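Local coordinates for protein putative phosphomannomutase (Thermus thermophilus, PDB 1TUO) that probably moves a phosphate group between positions of a phosphorylated sugar, with magnesium as cofactor, at residues V79-K83 with Y151-L156; V86-L91 with G103-T107; L91-R96 with K121-G125. All coordinates share one frame; numbering follows the deposited sequence.

Contact 1 of 3, residues V79-K83 with Y151-L156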
ATOM      1  N   VAL A  79      -5.665  21.119 -15.071  1.00 19.37           N
ATOM      2  CA  VAL A  79      -5.347  20.534 -13.773  1.00 19.16           C
ATOM      3  C   VAL A  79      -6.476  20.565 -12.755  1.00 20.56           C
ATOM      4  O   VAL A  79      -7.243  21.524 -12.686  1.00 20.40           O
ATOM      5  CB  VAL A  79      -4.126  21.250 -13.133  1.00 18.98           C
ATOM      6  CG1 VAL A  79      -3.800  20.630 -11.779  1.00 20.37           C
ATOM      7  CG2 VAL A  79      -2.921  21.166 -14.053  1.00 19.98           C
ATOM      8  N   VAL A  80      -6.563  19.494 -11.974  1.00 19.30           N
ATOM      9  CA  VAL A  80      -7.534  19.383 -10.897  1.00 19.65           C
ATOM     10  C   VAL A  80      -6.750  18.986  -9.655  1.00 18.77           C
ATOM     11  O   VAL A  80      -6.072  17.962  -9.646  1.00 17.47           O
ATOM     12  CB  VAL A  80      -8.597  18.293 -11.162  1.00 19.90           C
ATOM     13  CG1 VAL A  80      -9.362  17.992  -9.875  1.00 23.78           C
ATOM     14  CG2 VAL A  80      -9.566  18.759 -12.244  1.00 22.80           C
ATOM     15  N   LEU A  81      -6.819  19.816  -8.621  1.00 18.30           N
ATOM     16  CA  LEU A  81      -6.140  19.521  -7.368  1.00 18.13           C
ATOM     17  C   LEU A  81      -7.226  19.016  -6.427  1.00 18.11           C
ATOM     18  O   LEU A  81      -8.262  19.656  -6.277  1.00 19.01           O
ATOM     19  CB  LEU A  81      -5.502  20.787  -6.782  1.00 17.98           C
ATOM     20  CG  LEU A  81      -4.928  20.644  -5.363  1.00 18.33           C
ATOM     21  CD1 LEU A  81      -3.727  19.707  -5.382  1.00 20.00           C
ATOM     22  CD2 LEU A  81      -4.519  22.021  -4.823  1.00 19.94           C
ATOM     23  N   LEU A  82      -7.000  17.863  -5.810  1.00 17.50           N
ATOM     24  CA  LEU A  82      -7.990  17.323  -4.897  1.00 17.45           C
ATOM     25  C   LEU A  82      -7.958  18.095  -3.590  1.00 17.77           C
ATOM     26  O   LEU A  82      -6.889  18.412  -3.063  1.00 17.94           O
ATOM     27  CB  LEU A  82      -7.739  15.835  -4.650  1.00 17.06           C
ATOM     28  CG  LEU A  82      -7.832  14.981  -5.915  1.00 17.16           C
ATOM     29  CD1 LEU A  82      -7.603  13.519  -5.566  1.00 18.21           C
ATOM     30  CD2 LEU A  82      -9.210  15.164  -6.553  1.00 18.80           C
ATOM     31  N   LYS A  83      -9.147  18.397  -3.084  1.00 18.90           N
ATOM     32  CA  LYS A  83      -9.317  19.156  -1.853  1.00 21.06           C
ATOM     33  C   LYS A  83      -8.900  18.436  -0.575  1.00 20.97           C
ATOM     34  O   LYS A  83      -9.397  17.347  -0.264  1.00 20.12           O
ATOM     35  CB  LYS A  83     -10.778  19.598  -1.718  1.00 22.40           C
ATOM     36  CG  LYS A  83     -11.052  20.449  -0.481  1.00 27.68           C
ATOM     37  CD  LYS A  83     -12.528  20.797  -0.363  1.00 31.93           C
ATOM     38  CE  LYS A  83     -12.795  21.652   0.869  1.00 35.12           C
ATOM     39  NZ  LYS A  83     -12.393  20.956   2.126  1.00 38.27           N
ATOM     40  N   TYR A 151      -6.172  26.489 -11.943  1.00 23.84           N
ATOM     41  CA  TYR A 151      -6.621  25.102 -11.884  1.00 23.11           C
ATOM     42  C   TYR A 151      -7.806  24.992 -10.939  1.00 22.57           C
ATOM     43  O   TYR A 151      -8.058  25.895 -10.141  1.00 23.26           O
ATOM     44  CB  TYR A 151      -5.478  24.188 -11.417  1.00 21.53           C
ATOM     45  CG  TYR A 151      -4.850  24.599 -10.104  1.00 21.62           C
ATOM     46  CD1 TYR A 151      -5.397  24.195  -8.887  1.00 22.13           C
ATOM     47  CD2 TYR A 151      -3.714  25.406 -10.081  1.00 21.95           C
ATOM     48  CE1 TYR A 151      -4.829  24.583  -7.679  1.00 22.19           C
ATOM     49  CE2 TYR A 151      -3.137  25.803  -8.879  1.00 22.45           C
ATOM     50  CZ  TYR A 151      -3.698  25.388  -7.681  1.00 22.10           C
ATOM     51  OH  TYR A 151      -3.125  25.774  -6.492  1.00 21.22           O
ATOM     52  N   GLU A 152      -8.545  23.894 -11.043  1.00 22.98           N
ATOM     53  CA  GLU A 152      -9.702  23.684 -10.186  1.00 24.27           C
ATOM     54  C   GLU A 152      -9.310  22.834  -8.989  1.00 23.35           C
ATOM     55  O   GLU A 152      -8.369  22.049  -9.064  1.00 22.71           O
ATOM     56  CB  GLU A 152     -10.807  22.955 -10.949  1.00 27.09           C
ATOM     57  CG  GLU A 152     -11.135  23.558 -12.300  1.00 32.66           C
ATOM     58  CD  GLU A 152     -12.230  22.798 -13.025  1.00 35.97           C
ATOM     59  OE1 GLU A 152     -12.165  21.551 -13.069  1.00 35.67           O
ATOM     60  OE2 GLU A 152     -13.152  23.451 -13.561  1.00 39.57           O
ATOM     61  N   THR A 153     -10.032  23.008  -7.887  1.00 22.70           N
ATOM     62  CA  THR A 153      -9.804  22.223  -6.682  1.00 23.16           C
ATOM     63  C   THR A 153     -11.135  21.505  -6.461  1.00 24.64           C
ATOM     64  O   THR A 153     -12.171  22.148  -6.270  1.00 25.56           O
ATOM     65  CB  THR A 153      -9.461  23.119  -5.476  1.00 24.12           C
ATOM     66  OG1 THR A 153      -8.236  23.819  -5.736  1.00 21.47           O
ATOM     67  CG2 THR A 153      -9.300  22.277  -4.220  1.00 23.72           C
ATOM     68  N   LEU A 154     -11.111  20.176  -6.501  1.00 23.90           N
ATOM     69  CA  LEU A 154     -12.334  19.394  -6.360  1.00 24.18           C
ATOM     70  C   LEU A 154     -12.319  18.350  -5.249  1.00 23.95           C
ATOM     71  O   LEU A 154     -11.266  17.839  -4.868  1.00 21.91           O
ATOM     72  CB  LEU A 154     -12.642  18.693  -7.686  1.00 24.36           C
ATOM     73  CG  LEU A 154     -12.752  19.552  -8.952  1.00 28.40           C
ATOM     74  CD1 LEU A 154     -13.121  18.652 -10.126  1.00 27.90           C
ATOM     75  CD2 LEU A 154     -13.799  20.650  -8.770  1.00 27.87           C
ATOM     76  N   ASP A 155     -13.507  18.034  -4.743  1.00 23.63           N
ATOM     77  CA  ASP A 155     -13.666  17.035  -3.696  1.00 25.94           C
ATOM     78  C   ASP A 155     -14.376  15.839  -4.327  1.00 25.48           C
ATOM     79  O   ASP A 155     -15.551  15.928  -4.681  1.00 25.59           O
ATOM     80  CB  ASP A 155     -14.493  17.617  -2.542  1.00 29.33           C
ATOM     81  CG  ASP A 155     -14.744  16.610  -1.429  1.00 33.07           C
ATOM     82  OD1 ASP A 155     -13.989  15.618  -1.327  1.00 33.59           O
ATOM     83  OD2 ASP A 155     -15.695  16.824  -0.644  1.00 35.52           O
ATOM     84  N   LEU A 156     -13.654  14.730  -4.489  1.00 24.83           N
ATOM     85  CA  LEU A 156     -14.216  13.527  -5.103  1.00 25.11           C
ATOM     86  C   LEU A 156     -14.461  12.390  -4.124  1.00 24.97           C
ATOM     87  O   LEU A 156     -14.599  11.233  -4.526  1.00 25.24           O
ATOM     88  CB  LEU A 156     -13.298  13.032  -6.228  1.00 27.11           C
ATOM     89  CG  LEU A 156     -13.485  13.736  -7.573  1.00 28.53           C
ATOM     90  CD1 LEU A 156     -12.440  13.266  -8.560  1.00 31.32           C
ATOM     91  CD2 LEU A 156     -14.884  13.447  -8.097  1.00 30.30           C
TER
HETATM   92  O   HOH W   1      -9.471  21.706 -14.203  1.00 29.62           O
HETATM   93  O   HOH W   2     -11.290  15.239  -1.033  1.00 33.20           O

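Contact 2 of 3, residues V86-L91 with G103-T107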
ATOM      1  N   VAL A  86      -5.585  13.593   0.943  1.00 16.89           N
ATOM      2  CA  VAL A  86      -6.317  12.452   0.420  1.00 17.66           C
ATOM      3  C   VAL A  86      -5.478  11.179   0.368  1.00 16.87           C
ATOM      4  O   VAL A  86      -4.252  11.227   0.260  1.00 17.54           O
ATOM      5  CB  VAL A  86      -6.820  12.711  -1.035  1.00 18.58           C
ATOM      6  CG1 VAL A  86      -7.774  13.895  -1.073  1.00 20.13           C
ATOM      7  CG2 VAL A  86      -5.631  12.957  -1.955  1.00 19.47           C
ATOM      8  N   PRO A  87      -6.139  10.017   0.446  1.00 17.63           N
ATOM      9  CA  PRO A  87      -5.430   8.738   0.382  1.00 17.30           C
ATOM     10  C   PRO A  87      -4.939   8.564  -1.057  1.00 16.15           C
ATOM     11  O   PRO A  87      -5.578   9.045  -2.006  1.00 15.51           O
ATOM     12  CB  PRO A  87      -6.519   7.708   0.690  1.00 17.94           C
ATOM     13  CG  PRO A  87      -7.534   8.467   1.462  1.00 18.35           C
ATOM     14  CD  PRO A  87      -7.554   9.819   0.809  1.00 17.67           C
ATOM     15  N   THR A  88      -3.809   7.886  -1.222  1.00 16.55           N
ATOM     16  CA  THR A  88      -3.285   7.623  -2.557  1.00 16.64           C
ATOM     17  C   THR A  88      -4.360   6.978  -3.441  1.00 17.24           C
ATOM     18  O   THR A  88      -4.549   7.378  -4.594  1.00 16.23           O
ATOM     19  CB  THR A  88      -2.042   6.698  -2.481  1.00 17.04           C
ATOM     20  OG1 THR A  88      -0.898   7.494  -2.141  1.00 19.99           O
ATOM     21  CG2 THR A  88      -1.792   5.975  -3.812  1.00 19.34           C
ATOM     22  N   PRO A  89      -5.076   5.972  -2.915  1.00 17.21           N
ATOM     23  CA  PRO A  89      -6.105   5.357  -3.765  1.00 18.85           C
ATOM     24  C   PRO A  89      -7.184   6.319  -4.264  1.00 18.32           C
ATOM     25  O   PRO A  89      -7.735   6.110  -5.343  1.00 18.87           O
ATOM     26  CB  PRO A  89      -6.662   4.231  -2.889  1.00 19.82           C
ATOM     27  CG  PRO A  89      -6.314   4.660  -1.475  1.00 19.57           C
ATOM     28  CD  PRO A  89      -4.935   5.230  -1.653  1.00 18.45           C
ATOM     29  N   LEU A  90      -7.495   7.365  -3.498  1.00 17.67           N
ATOM     30  CA  LEU A  90      -8.497   8.330  -3.956  1.00 17.45           C
ATOM     31  C   LEU A  90      -7.916   9.105  -5.147  1.00 18.12           C
ATOM     32  O   LEU A  90      -8.613   9.387  -6.128  1.00 16.68           O
ATOM     33  CB  LEU A  90      -8.880   9.311  -2.840  1.00 19.57           C
ATOM     34  CG  LEU A  90      -9.753  10.508  -3.261  1.00 19.71           C
ATOM     35  CD1 LEU A  90     -11.012  10.001  -3.954  1.00 23.48           C
ATOM     36  CD2 LEU A  90     -10.117  11.352  -2.038  1.00 22.26           C
ATOM     37  N   LEU A  91      -6.638   9.457  -5.066  1.00 16.91           N
ATOM     38  CA  LEU A  91      -6.015  10.176  -6.170  1.00 17.20           C
ATOM     39  C   LEU A  91      -5.992   9.278  -7.406  1.00 16.65           C
ATOM     40  O   LEU A  91      -6.343   9.708  -8.508  1.00 16.26           O
ATOM     41  CB  LEU A  91      -4.598  10.620  -5.781  1.00 18.60           C
ATOM     42  CG  LEU A  91      -3.728  11.403  -6.779  1.00 19.22           C
ATOM     43  CD1 LEU A  91      -3.077  10.443  -7.761  1.00 17.50           C
ATOM     44  CD2 LEU A  91      -4.559  12.459  -7.495  1.00 17.74           C
ATOM     45  N   GLY A 103      -1.733  11.360 -13.077  1.00 15.85           N
ATOM     46  CA  GLY A 103      -1.882  11.990 -11.778  1.00 16.06           C
ATOM     47  C   GLY A 103      -0.553  12.061 -11.051  1.00 15.82           C
ATOM     48  O   GLY A 103       0.363  11.287 -11.333  1.00 15.86           O
ATOM     49  N   ALA A 104      -0.452  13.001 -10.117  1.00 16.05           N
ATOM     50  CA  ALA A 104       0.760  13.171  -9.330  1.00 15.31           C
ATOM     51  C   ALA A 104       0.332  13.244  -7.878  1.00 13.46           C
ATOM     52  O   ALA A 104      -0.569  13.996  -7.531  1.00 16.22           O
ATOM     53  CB  ALA A 104       1.476  14.450  -9.730  1.00 16.90           C
ATOM     54  N   MET A 105       0.977  12.455  -7.035  1.00 15.23           N
ATOM     55  CA  MET A 105       0.632  12.455  -5.621  1.00 15.23           C
ATOM     56  C   MET A 105       1.831  12.851  -4.761  1.00 14.33           C
ATOM     57  O   MET A 105       2.903  12.265  -4.837  1.00 16.01           O
ATOM     58  CB  MET A 105       0.163  11.049  -5.244  1.00 15.76           C
ATOM     59  CG  MET A 105      -0.168  10.922  -3.756  1.00 18.35           C
ATOM     60  SD  MET A 105      -1.767  11.634  -3.350  1.00 18.79           S
ATOM     61  CE  MET A 105      -1.664  11.471  -1.561  1.00 17.86           C
ATOM     62  N   LEU A 106       1.624  13.872  -3.937  1.00 14.66           N
ATOM     63  CA  LEU A 106       2.671  14.336  -3.035  1.00 14.46           C
ATOM     64  C   LEU A 106       2.548  13.483  -1.776  1.00 14.72           C
ATOM     65  O   LEU A 106       1.617  13.648  -0.976  1.00 15.18           O
ATOM     66  CB  LEU A 106       2.484  15.820  -2.695  1.00 16.45           C
ATOM     67  CG  LEU A 106       3.094  16.854  -3.656  1.00 17.27           C
ATOM     68  CD1 LEU A 106       4.621  16.779  -3.581  1.00 18.16           C
ATOM     69  CD2 LEU A 106       2.603  16.610  -5.087  1.00 18.93           C
ATOM     70  N   THR A 107       3.479  12.549  -1.626  1.00 15.66           N
ATOM     71  CA  THR A 107       3.485  11.660  -0.481  1.00 14.53           C
ATOM     72  C   THR A 107       4.798  10.901  -0.394  1.00 15.21           C
ATOM     73  O   THR A 107       5.532  10.798  -1.379  1.00 15.30           O
ATOM     74  CB  THR A 107       2.329  10.621  -0.576  1.00 14.83           C
ATOM     75  OG1 THR A 107       2.264   9.856   0.631  1.00 15.32           O
ATOM     76  CG2 THR A 107       2.561   9.660  -1.742  1.00 15.26           C
TER

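Contact 3 of 3, residues L91-R96 with K121-G125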
ATOM      1  N   LEU A  91      -6.638   9.457  -5.066  1.00 16.91           N
ATOM      2  CA  LEU A  91      -6.015  10.176  -6.170  1.00 17.20           C
ATOM      3  C   LEU A  91      -5.992   9.278  -7.406  1.00 16.65           C
ATOM      4  O   LEU A  91      -6.343   9.708  -8.508  1.00 16.26           O
ATOM      5  CB  LEU A  91      -4.598  10.620  -5.781  1.00 18.60           C
ATOM      6  CG  LEU A  91      -3.728  11.403  -6.779  1.00 19.22           C
ATOM      7  CD1 LEU A  91      -3.077  10.443  -7.761  1.00 17.50           C
ATOM      8  CD2 LEU A  91      -4.559  12.459  -7.495  1.00 17.74           C
ATOM      9  N   SER A  92      -5.610   8.018  -7.229  1.00 16.65           N
ATOM     10  CA  SER A  92      -5.566   7.096  -8.361  1.00 19.37           C
ATOM     11  C   SER A  92      -6.966   6.900  -8.936  1.00 18.83           C
ATOM     12  O   SER A  92      -7.151   6.828 -10.152  1.00 18.44           O
ATOM     13  CB  SER A  92      -4.965   5.754  -7.938  1.00 19.60           C
ATOM     14  OG  SER A  92      -3.591   5.907  -7.596  1.00 21.32           O
ATOM     15  N   PHE A  93      -7.960   6.830  -8.062  1.00 18.99           N
ATOM     16  CA  PHE A  93      -9.334   6.675  -8.519  1.00 19.40           C
ATOM     17  C   PHE A  93      -9.749   7.905  -9.327  1.00 18.36           C
ATOM     18  O   PHE A  93     -10.368   7.787 -10.388  1.00 18.41           O
ATOM     19  CB  PHE A  93     -10.281   6.530  -7.327  1.00 20.53           C
ATOM     20  CG  PHE A  93     -11.710   6.874  -7.653  1.00 19.91           C
ATOM     21  CD1 PHE A  93     -12.505   5.995  -8.384  1.00 20.68           C
ATOM     22  CD2 PHE A  93     -12.237   8.104  -7.276  1.00 22.41           C
ATOM     23  CE1 PHE A  93     -13.815   6.345  -8.735  1.00 21.82           C
ATOM     24  CE2 PHE A  93     -13.539   8.462  -7.621  1.00 22.90           C
ATOM     25  CZ  PHE A  93     -14.327   7.576  -8.354  1.00 23.81           C
ATOM     26  N   ALA A  94      -9.410   9.085  -8.813  1.00 17.02           N
ATOM     27  CA  ALA A  94      -9.762  10.337  -9.471  1.00 18.25           C
ATOM     28  C   ALA A  94      -9.196  10.401 -10.885  1.00 18.06           C
ATOM     29  O   ALA A  94      -9.851  10.879 -11.810  1.00 17.80           O
ATOM     30  CB  ALA A  94      -9.260  11.513  -8.646  1.00 16.89           C
ATOM     31  N   VAL A  95      -7.974   9.918 -11.054  1.00 17.35           N
ATOM     32  CA  VAL A  95      -7.358   9.930 -12.373  1.00 18.88           C
ATOM     33  C   VAL A  95      -8.209   9.157 -13.378  1.00 19.68           C
ATOM     34  O   VAL A  95      -8.470   9.633 -14.481  1.00 20.14           O
ATOM     35  CB  VAL A  95      -5.951   9.307 -12.330  1.00 18.33           C
ATOM     36  CG1 VAL A  95      -5.448   9.054 -13.745  1.00 18.12           C
ATOM     37  CG2 VAL A  95      -4.998  10.247 -11.594  1.00 17.12           C
ATOM     38  N   ARG A  96      -8.644   7.965 -12.991  1.00 21.78           N
ATOM     39  CA  ARG A  96      -9.437   7.132 -13.885  1.00 24.44           C
ATOM     40  C   ARG A  96     -10.857   7.680 -14.035  1.00 24.19           C
ATOM     41  O   ARG A  96     -11.403   7.738 -15.144  1.00 24.71           O
ATOM     42  CB  ARG A  96      -9.471   5.700 -13.348  1.00 27.41           C
ATOM     43  CG  ARG A  96     -10.232   4.708 -14.211  1.00 35.58           C
ATOM     44  CD  ARG A  96     -10.303   3.353 -13.523  1.00 39.44           C
ATOM     45  NE  ARG A  96     -11.277   2.459 -14.142  1.00 45.00           N
ATOM     46  CZ  ARG A  96     -10.824   1.236 -13.808  1.00 46.62           C
ATOM     47  NH1 ARG A  96      -9.848   0.840 -13.010  1.00 47.50           N
ATOM     48  NH2 ARG A  96     -11.786   0.382 -14.167  1.00 49.27           N
ATOM     49  N   LYS A 121       1.013   8.534 -11.471  1.00 16.19           N
ATOM     50  CA  LYS A 121       0.040   7.508 -11.833  1.00 16.99           C
ATOM     51  C   LYS A 121      -0.284   7.689 -13.311  1.00 16.08           C
ATOM     52  O   LYS A 121      -0.315   8.819 -13.795  1.00 17.93           O
ATOM     53  CB  LYS A 121      -1.255   7.700 -11.040  1.00 16.62           C
ATOM     54  CG  LYS A 121      -1.072   7.930  -9.540  1.00 17.44           C
ATOM     55  CD  LYS A 121      -0.329   6.774  -8.888  1.00 17.61           C
ATOM     56  CE  LYS A 121      -0.223   6.971  -7.378  1.00 19.11           C
ATOM     57  NZ  LYS A 121       0.502   5.842  -6.747  1.00 19.42           N
ATOM     58  N   ASP A 122      -0.531   6.599 -14.032  1.00 17.93           N
ATOM     59  CA  ASP A 122      -0.890   6.760 -15.432  1.00 18.62           C
ATOM     60  C   ASP A 122      -2.411   6.733 -15.581  1.00 18.43           C
ATOM     61  O   ASP A 122      -3.137   6.664 -14.588  1.00 18.94           O
ATOM     62  CB  ASP A 122      -0.201   5.702 -16.317  1.00 18.84           C
ATOM     63  CG  ASP A 122      -0.642   4.287 -16.024  1.00 18.71           C
ATOM     64  OD1 ASP A 122       0.087   3.363 -16.452  1.00 22.35           O
ATOM     65  OD2 ASP A 122      -1.707   4.082 -15.396  1.00 20.49           O
ATOM     66  N   ALA A 123      -2.890   6.797 -16.817  1.00 18.67           N
ATOM     67  CA  ALA A 123      -4.326   6.834 -17.084  1.00 19.85           C
ATOM     68  C   ALA A 123      -5.163   5.695 -16.511  1.00 20.42           C
ATOM     69  O   ALA A 123      -6.379   5.842 -16.353  1.00 21.57           O
ATOM     70  CB  ALA A 123      -4.557   6.932 -18.579  1.00 20.04           C
ATOM     71  N   THR A 124      -4.534   4.568 -16.200  1.00 20.43           N
ATOM     72  CA  THR A 124      -5.283   3.434 -15.673  1.00 21.18           C
ATOM     73  C   THR A 124      -5.600   3.599 -14.196  1.00 20.97           C
ATOM     74  O   THR A 124      -6.364   2.818 -13.636  1.00 21.86           O
ATOM     75  CB  THR A 124      -4.520   2.107 -15.852  1.00 21.29           C
ATOM     76  OG1 THR A 124      -3.370   2.096 -14.997  1.00 22.91           O
ATOM     77  CG2 THR A 124      -4.078   1.939 -17.294  1.00 22.58           C
ATOM     78  N   GLY A 125      -5.012   4.615 -13.571  1.00 19.99           N
ATOM     79  CA  GLY A 125      -5.251   4.844 -12.158  1.00 21.56           C
ATOM     80  C   GLY A 125      -4.373   3.957 -11.294  1.00 21.78           C
ATOM     81  O   GLY A 125      -4.840   3.368 -10.309  1.00 22.98           O
TER

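Contact 1 of 3, residues V79-K83 with Y151-L156
Val79 O receives Glu152 N at 3.2 Å, the first of four backbone hydrogen bonds joining 79-83 to 151-156. The ladder continues with Leu81, whose N donates to Glu152 O and whose O accepts from Leu154 N, and ends with Lys83 N on Leu154 O at 2.8 Å. This is parallel pairing, Val80, Leu81 and Leu82 lying beside Glu152, Thr153 and Leu154, and it places strand 152-154 next to strand 78-82 in the sheet of the first alpha/beta/alpha domain. On the other side Val80 bonds to Val51 and Val53, and Leu82 to Val53, of strand 50-55. Each acceptor of the ladder has a second contact: Val79 O a water (2.7 Å) that also reaches Glu152 OE1 weakly, and Glu152 O, Leu81 O and Leu154 O the CA-H groups of Val80, Thr153 and Leu82 respectively.

Side chains reinforce both faces. Tyr151 CG sits between its backbone N and carbonyl carbon (chi1 55°), which lays the ring alongside Leu81, CE1 being 3.8 Å from Leu81 CD2. On the face shared by Val80 and Leu154, Val80 CG1 meets Leu154 CD1 at 3.8 Å, the two side chains crossing at about a right angle.

Contact 2 of 3, residues V86-L91 with G103-T107
Thr88 and Met105 bring the backbones nearest, their CA atoms 6.9 Å apart, so the first turn of helix 88-97 and strand 102-106 meet through side chains, with no hydrogen bond across. Met105 does most of the bridging. Its CG lies anti to the backbone N (chi1 177°), and a bend at chi2 (78°) turns the thioether along the helix start. There SD rests 3.9 Å from Leu91 CB, the leucine and methionine side chains sliding past each other in opposite directions. The terminal methyl goes further, to the residue preceding the N-cap Pro87: Met105 CE is 3.2 Å from Val86 O, a close approach, and 4.3 Å from Val86 CG2.

Thr88 crosses the methionine obliquely, its OG1 3.9 Å from Met105 CG, and that same oxygen lies 4.1 Å from Thr107 CG2. Neither threonine hydroxyl relies on the other segment: Thr88 OG1 is hydrogen-bonded to Asp251 OD2, and Thr107 OG1 to Asp56 OD1 and Ser109 N. At the other end of the strand segment, Gly103 has only backbone near the leucine, Leu91 CD1 being 4.5 Å from Gly103 C.

This is helix-on-sheet packing within the first alpha/beta/alpha domain. All the touching residues are buried, and the chemistry divides accordingly: dispersion between Met105, Leu91 and Val86 joins helix to strand, whereas the threonine hydroxyls are satisfied by partners beyond both segments.

Contact 3 of 3, residues L91-R96 with K121-G125
Lys121 meets the helix with its aliphatic chain: CG is 3.7 Å from Leu91 CD1, and CE passes 3.5 Å from Ser92 OG. A bend at chi2 (-58°) carries the chain along the serine, and beyond it Lys121 NZ makes a salt bridge with Glu345, whose OE1 is also hydrogen-bonded to Ser92 OG. Asp122 turns its CB away from the helix, but its O, which accepts Gly125 N, also lies 3.4 Å from Val95 CG1. Its carboxylate holds the turn that follows: OD2 takes Thr124 OG1 at 2.6 Å on the syn lone pair and Thr124 N at 3.0 Å from above the carboxylate plane, the second bond defining an Asx turn.

The turn joins strand 115-122 to its antiparallel neighbour 126-127, a beta hairpin in the first alpha/beta/alpha domain, and lies against helix 88-97. Ala123 follows, its CA near Val95 CG1. Thr124 presents its carbonyl to the extended Arg96, O lying 4.0 Å from CD. Gly125 brings the backbones nearest, its CA 4.4 Å from Ser92 CA, at a positive phi (82°) that suits glycine. Its O lies 3.4 Å from Ser92 CB and, buried here, has no hydrogen-bonding partner in the model.

All three contacts serve one sheet, but at different depths. Contact 2 is wholly buried, whereas contacts 1 and 3 include exposed residues and are partly buried. Contact 1 is strand pairing held by main-chain hydrogen bonds; contacts 2 and 3 set helix 88-97 against the sheet, with no hydrogen bond crossing either. They share Leu91, and their strands 102-106 and 115-122 are antiparallel neighbours, with Gly103 O 2.8 Å from Lys121 N in a probable hydrogen bond. Contact 1 reaches the same helix from both segments: Leu82 CD1 packs 3.8 Å from Leu91 CA, and Leu156 CD1 lies 3.6 Å from Ala94 CB. Apolar methionine packing dominates contact 2, while contact 3 combines a backbone turn with a lysine chain whose amine is served by Glu345.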